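Local structure of nicotinate-nucleotide pyrophosphorylase (Francisella tularensis subsp. tularensis, 3TQV) at the interface of chains A and B. The protein catalyses the transfer of phosphoribose to quinolinate with decarboxylation, giving nicotinate mononucleotide, carbon dioxide and diphosphate in NAD biosynthesis. Residues are numbered along the deposited sequence; one frame, centred on the assembly and turned at random. Chains: chain A/B, Nicotinate-nucleotide pyrophosphorylase.

Contact 1: the interface of chains A and B. Residues chain A 115, 276-278; chain B 143-144, 274-275.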
ATOM      1  N   GLN A 115      -4.178  -8.381   4.967  1.00 14.73           N
ATOM      2  CA  GLN A 115      -4.736  -7.105   5.415  1.00 16.82           C
ATOM      3  C   GLN A 115      -4.719  -6.079   4.284  1.00 19.66           C
ATOM      4  O   GLN A 115      -5.531  -5.161   4.250  1.00 20.83           O
ATOM      5  CB  GLN A 115      -3.949  -6.565   6.605  1.00 17.96           C
ATOM      6  CG  GLN A 115      -2.565  -6.095   6.202  1.00 20.42           C
ATOM      7  CD  GLN A 115      -1.725  -5.690   7.384  1.00 16.90           C
ATOM      8  OE1 GLN A 115      -0.702  -5.009   7.219  1.00 18.54           O
ATOM      9  NE2 GLN A 115      -2.144  -6.091   8.587  1.00 20.38           N
ATOM     10  N   ILE A 276      -5.143   2.516   0.523  1.00 12.37           N
ATOM     11  CA  ILE A 276      -5.180   1.205   1.142  1.00  7.95           C
ATOM     12  C   ILE A 276      -5.793   1.363   2.516  1.00  8.02           C
ATOM     13  O   ILE A 276      -5.277   2.101   3.352  1.00 10.46           O
ATOM     14  CB  ILE A 276      -3.761   0.572   1.281  1.00  6.29           C
ATOM     15  CG1 ILE A 276      -3.045   0.452  -0.087  1.00  6.30           C
ATOM     16  CG2 ILE A 276      -3.829  -0.779   2.019  1.00  5.79           C
ATOM     17  CD1 ILE A 276      -3.632  -0.579  -1.037  1.00  9.29           C
ATOM     18  N   LYS A 277      -6.912   0.685   2.739  1.00 24.72           N
ATOM     19  CA  LYS A 277      -7.487   0.578   4.066  1.00 23.85           C
ATOM     20  C   LYS A 277      -7.315  -0.857   4.519  1.00 24.52           C
ATOM     21  O   LYS A 277      -8.085  -1.724   4.115  1.00 24.78           O
ATOM     22  CB  LYS A 277      -8.968   0.924   4.025  1.00 25.02           C
ATOM     23  CG  LYS A 277      -9.611   1.074   5.397  1.00 21.97           C
ATOM     24  CD  LYS A 277      -9.131   2.335   6.092  1.00 30.35           C
ATOM     25  CE  LYS A 277      -9.686   2.386   7.507  1.00 41.74           C
ATOM     26  NZ  LYS A 277     -11.048   1.771   7.541  1.00 46.27           N
ATOM     27  N   ALA A 278      -6.298  -1.112   5.339  1.00 19.58           N
ATOM     28  CA  ALA A 278      -6.001  -2.476   5.781  1.00 19.67           C
ATOM     29  C   ALA A 278      -7.048  -3.050   6.730  1.00 17.93           C
ATOM     30  O   ALA A 278      -7.406  -2.449   7.751  1.00 17.24           O
ATOM     31  CB  ALA A 278      -4.630  -2.555   6.421  1.00 16.24           C
TER
ATOM     32  N   LYS B 143       4.060  -3.500  10.408  1.00  7.56           N
ATOM     33  CA  LYS B 143       2.827  -3.522   9.619  1.00 10.24           C
ATOM     34  C   LYS B 143       3.011  -2.675   8.356  1.00 10.75           C
ATOM     35  O   LYS B 143       2.576  -1.522   8.258  1.00 10.75           O
ATOM     36  CB  LYS B 143       1.610  -3.105  10.450  1.00 11.66           C
ATOM     37  CG  LYS B 143       1.360  -3.997  11.692  1.00 14.47           C
ATOM     38  CD  LYS B 143       0.184  -3.476  12.510  1.00 16.93           C
ATOM     39  CE  LYS B 143      -0.502  -4.571  13.330  1.00 13.25           C
ATOM     40  NZ  LYS B 143       0.466  -5.132  14.295  1.00 14.77           N
ATOM     41  N   THR B 144       3.655  -3.306   7.384  1.00 15.78           N
ATOM     42  CA  THR B 144       4.193  -2.658   6.217  1.00 19.91           C
ATOM     43  C   THR B 144       3.612  -3.287   4.932  1.00 16.45           C
ATOM     44  O   THR B 144       3.127  -4.429   4.960  1.00 14.80           O
ATOM     45  CB  THR B 144       5.703  -2.875   6.266  1.00 19.39           C
ATOM     46  OG1 THR B 144       6.359  -1.644   6.583  1.00 23.91           O
ATOM     47  CG2 THR B 144       6.228  -3.448   4.962  1.00 19.42           C
ATOM     48  N   LYS B 274       0.427   0.561   7.606  1.00 24.75           N
ATOM     49  CA  LYS B 274      -0.724  -0.294   7.304  1.00 26.00           C
ATOM     50  C   LYS B 274      -1.680   0.244   6.224  1.00 27.00           C
ATOM     51  O   LYS B 274      -2.045  -0.458   5.276  1.00 19.85           O
ATOM     52  CB  LYS B 274      -1.533  -0.407   8.593  1.00 24.26           C
ATOM     53  CG  LYS B 274      -2.231  -1.687   8.789  1.00 26.67           C
ATOM     54  CD  LYS B 274      -2.512  -1.893  10.266  1.00 33.70           C
ATOM     55  CE  LYS B 274      -3.348  -0.780  10.827  1.00 24.24           C
ATOM     56  NZ  LYS B 274      -3.750  -1.192  12.183  1.00 28.24           N
ATOM     57  N   HIS B 275      -2.129   1.478   6.413  1.00 25.17           N
ATOM     58  CA  HIS B 275      -3.046   2.112   5.479  1.00 22.57           C
ATOM     59  C   HIS B 275      -2.250   3.026   4.563  1.00 25.95           C
ATOM     60  O   HIS B 275      -1.110   3.365   4.867  1.00 28.01           O
ATOM     61  CB  HIS B 275      -4.101   2.925   6.233  1.00 21.40           C
ATOM     62  CG  HIS B 275      -4.819   2.152   7.294  1.00 20.12           C
ATOM     63  ND1 HIS B 275      -5.111   0.810   7.169  1.00 28.86           N
ATOM     64  CD2 HIS B 275      -5.293   2.526   8.506  1.00 22.82           C
ATOM     65  CE1 HIS B 275      -5.746   0.394   8.251  1.00 25.84           C
ATOM     66  NE2 HIS B 275      -5.867   1.416   9.078  1.00 20.59           N
TER
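The extended stretch A:Ile276 to A:Ala278, which follows helix 271-274, passes beside B:Lys274 and B:His275, so that the end of this helix in one chain meets the segment just beyond it in the other. A hydrogen bond runs from the backbone N of A:Ala278 to ring nitrogen ND1 of B:His275, 2.9 Å long with 149° at the hydrogen. The donor is tilted 28° out of the imidazole plane, so the N-H approaches ND1 at a slant. Histidine suits this place because a ring nitrogen without a proton can receive a main-chain N-H and leave the rest of the ring for packing. As ND1 acts as the acceptor, a neutral ring would probably carry its proton on NE2. The ring is brought to this position by CG standing anti to the carbonyl carbon, beside the backbone N (chi1 -53°).

Aliphatic groups lie against both faces of the imidazole, each offset toward the rim. From chain A comes CE of A:Lys277, 4.2 Å above the ring plane of B:His275; on the opposite face CB of B:Lys274 stands 4.0 Å from that plane. The ammonium NZ of A:Lys277 stays 5.4 Å from NE2 of B:His275, and its positive charge would be expected to disfavour a protonated ring. At the edge, in plane, sits CA of A:Ala278. Its small methyl CB rests against both the ring and the neighbouring lysine stem, 3.6 Å from CE1 of B:His275 and 3.5 Å from CG of B:Lys274. A:Gln115 crosses B:Lys274 at about a right angle; extended beyond CG, it is long enough to bring its amide oxygen OE1 within 4.0 Å of CG of the lysine, a loose contact.

The contact joins the two subunits through their equivalent segments and probably helps to hold together the homodimer, three of which are expected to form the hexamer.

Contact 2: the interface of chains A and B. Residues chain A 142-144, 274; chain B 108, 112, 115.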
ATOM      1  N   ARG A 142      -4.540   2.315 -13.438  1.00 23.05           N
ATOM      2  CA  ARG A 142      -3.146   1.931 -13.299  1.00 20.70           C
ATOM      3  C   ARG A 142      -2.535   2.576 -12.058  1.00 19.67           C
ATOM      4  O   ARG A 142      -1.321   2.489 -11.831  1.00 18.58           O
ATOM      5  CB  ARG A 142      -2.359   2.268 -14.575  1.00 20.37           C
ATOM      6  CG  ARG A 142      -2.716   1.336 -15.743  1.00 23.12           C
ATOM      7  CD  ARG A 142      -2.291   1.866 -17.106  1.00 20.44           C
ATOM      8  NE  ARG A 142      -0.883   2.262 -17.142  1.00 24.67           N
ATOM      9  CZ  ARG A 142      -0.447   3.523 -17.203  1.00 18.65           C
ATOM     10  NH1 ARG A 142      -1.304   4.536 -17.253  1.00 13.19           N
ATOM     11  NH2 ARG A 142       0.853   3.765 -17.232  1.00 16.61           N
ATOM     12  N   LYS A 143      -3.387   3.210 -11.252  1.00 24.03           N
ATOM     13  CA  LYS A 143      -2.970   3.805  -9.979  1.00 21.90           C
ATOM     14  C   LYS A 143      -2.925   2.740  -8.883  1.00 22.57           C
ATOM     15  O   LYS A 143      -3.762   2.704  -7.977  1.00 20.88           O
ATOM     16  CB  LYS A 143      -3.895   4.953  -9.566  1.00 18.99           C
ATOM     17  CG  LYS A 143      -4.202   5.968 -10.663  1.00 22.01           C
ATOM     18  CD  LYS A 143      -4.006   7.390 -10.155  1.00 24.81           C
ATOM     19  CE  LYS A 143      -5.055   8.354 -10.707  1.00 21.93           C
ATOM     20  NZ  LYS A 143      -5.185   8.257 -12.188  1.00 21.12           N
ATOM     21  N   THR A 144      -1.928   1.872  -8.977  1.00 19.48           N
ATOM     22  CA  THR A 144      -1.802   0.750  -8.072  1.00 18.85           C
ATOM     23  C   THR A 144      -0.512   0.868  -7.296  1.00 13.68           C
ATOM     24  O   THR A 144       0.280   1.773  -7.532  1.00 16.15           O
ATOM     25  CB  THR A 144      -1.729  -0.548  -8.861  1.00 18.58           C
ATOM     26  OG1 THR A 144      -0.641  -0.452  -9.776  1.00 18.23           O
ATOM     27  CG2 THR A 144      -3.031  -0.801  -9.639  1.00 23.23           C
ATOM     28  N   LYS A 274      -5.232   3.037  -5.296  1.00 22.76           N
ATOM     29  CA  LYS A 274      -4.187   3.974  -4.855  1.00 24.83           C
ATOM     30  C   LYS A 274      -4.211   4.220  -3.348  1.00 27.92           C
ATOM     31  O   LYS A 274      -3.202   4.604  -2.749  1.00 24.57           O
ATOM     32  CB  LYS A 274      -4.292   5.311  -5.581  1.00 24.51           C
ATOM     33  CG  LYS A 274      -5.453   6.196  -5.136  1.00 32.45           C
ATOM     34  CD  LYS A 274      -5.576   7.369  -6.077  1.00 34.26           C
ATOM     35  CE  LYS A 274      -6.732   8.265  -5.717  1.00 25.00           C
ATOM     36  NZ  LYS A 274      -6.877   9.357  -6.731  1.00 39.53           N
TER
ATOM     37  N   ARG B 108       3.122   7.369 -15.059  1.00 20.84           N
ATOM     38  CA  ARG B 108       2.310   6.660 -14.087  1.00 16.89           C
ATOM     39  C   ARG B 108       3.180   6.027 -12.979  1.00 19.39           C
ATOM     40  O   ARG B 108       2.899   6.190 -11.785  1.00 13.95           O
ATOM     41  CB  ARG B 108       1.482   5.600 -14.823  1.00 10.64           C
ATOM     42  CG  ARG B 108       0.169   5.192 -14.178  1.00 11.11           C
ATOM     43  CD  ARG B 108      -0.059   5.814 -12.820  1.00 15.51           C
ATOM     44  NE  ARG B 108      -0.662   7.126 -12.966  1.00 15.22           N
ATOM     45  CZ  ARG B 108      -0.907   7.957 -11.963  1.00 15.50           C
ATOM     46  NH1 ARG B 108      -0.597   7.616 -10.723  1.00 14.47           N
ATOM     47  NH2 ARG B 108      -1.473   9.128 -12.208  1.00 16.47           N
ATOM     48  N   ASN B 112       3.138   7.041  -9.119  1.00 28.62           N
ATOM     49  CA  ASN B 112       2.719   5.961  -8.225  1.00 21.20           C
ATOM     50  C   ASN B 112       3.662   5.762  -7.041  1.00 26.97           C
ATOM     51  O   ASN B 112       3.250   5.306  -5.977  1.00 30.82           O
ATOM     52  CB  ASN B 112       2.545   4.644  -8.974  1.00 21.71           C
ATOM     53  CG  ASN B 112       1.199   4.538  -9.643  1.00 22.77           C
ATOM     54  OD1 ASN B 112       0.970   3.654 -10.465  1.00 22.71           O
ATOM     55  ND2 ASN B 112       0.302   5.453  -9.309  1.00 23.21           N
ATOM     56  N   GLN B 115       3.093   9.298  -4.905  1.00 26.11           N
ATOM     57  CA  GLN B 115       1.764   9.211  -4.288  1.00 24.06           C
ATOM     58  C   GLN B 115       1.819   8.456  -2.992  1.00 24.37           C
ATOM     59  O   GLN B 115       1.260   8.863  -1.975  1.00 24.84           O
ATOM     60  CB  GLN B 115       0.842   8.376  -5.155  1.00 26.28           C
ATOM     61  CG  GLN B 115       0.162   9.083  -6.256  1.00 29.14           C
ATOM     62  CD  GLN B 115      -0.575   8.107  -7.120  1.00 29.54           C
ATOM     63  OE1 GLN B 115      -0.601   6.900  -6.841  1.00 25.54           O
ATOM     64  NE2 GLN B 115      -1.178   8.611  -8.180  1.00 31.53           N
TER
HETATM   65  O   HOH W   1       0.790   3.803  -5.443  1.00 27.19           O
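Water 1 joins A:Thr144 to B:Asn112, lying 2.9 Å from the backbone O of B:Asn112 and 3.0 Å from the backbone O of A:Thr144. Both partners are carbonyls, so the water presumably donates to each.

Beside it the asparagine side chain is modelled with OD1 2.9 Å from the backbone O of A:Arg142, a clash of two acceptors. ND2 of B:Asn112 and NE2 of B:Gln115 in turn face NH1 of B:Arg108, donor against donor, so both amides are probably turned the wrong way. With both exchanged, the asparagine N would face the carbonyl of A:Arg142, its O would face B:Gln115 and NH1 of B:Arg108, and the glutamine O would also face NH1. The modelled bond from ND2 of B:Asn112 to OE1 of B:Gln115, 3.0 Å long, is thus doubtful in direction and would reverse.

The like-charged heads of two arginines are kept apart, NH1 of A:Arg142 lying 5.0 Å from NE of B:Arg108. Their contact is face to methylene: the guanidinium of A:Arg142 lies over the stem of B:Arg108, CZ 3.5 Å from CG, with the guanidinium planes 85° apart. In B:Arg108 CG is anti to the backbone N (chi1 -153°), and bends at chi2 and chi3 turn its head along helix 100-130, where the two amides meet its NH1 edge; amide oxygens would suit that place better than the modelled nitrogens.

A:Lys143 reaches over one face of that head. B:Arg108, A:Arg142 and A:Lys143 are predicted substrate-binding residues; their basic groups suit the anionic quinolinate and phosphoribosyl diphosphate, and chain B appears to complete chain A's active site. In this packing CD of A:Lys143 lies 3.6 Å from CZ of B:Arg108.

Contact 1 and contact 2 lie about 16 Å apart, measured between the centres of their C-alpha atoms, along one two-fold symmetric interface. They share residues with the chains exchanged: A:Gln115 with B:Gln115, B:Lys143 with A:Lys143, B:Thr144 with A:Thr144 and B:Lys274 with A:Lys274. Each uses the long helix of a different chain, helix 100-131 of chain A in contact 1 and helix 100-130 of chain B in contact 2. Contact 1 appears chiefly to serve packing, though it borders on B:Lys143, while contact 2 holds predicted substrate-binding residues of both chains. Dimer assembly and construction of the active sites thus appear to be coupled.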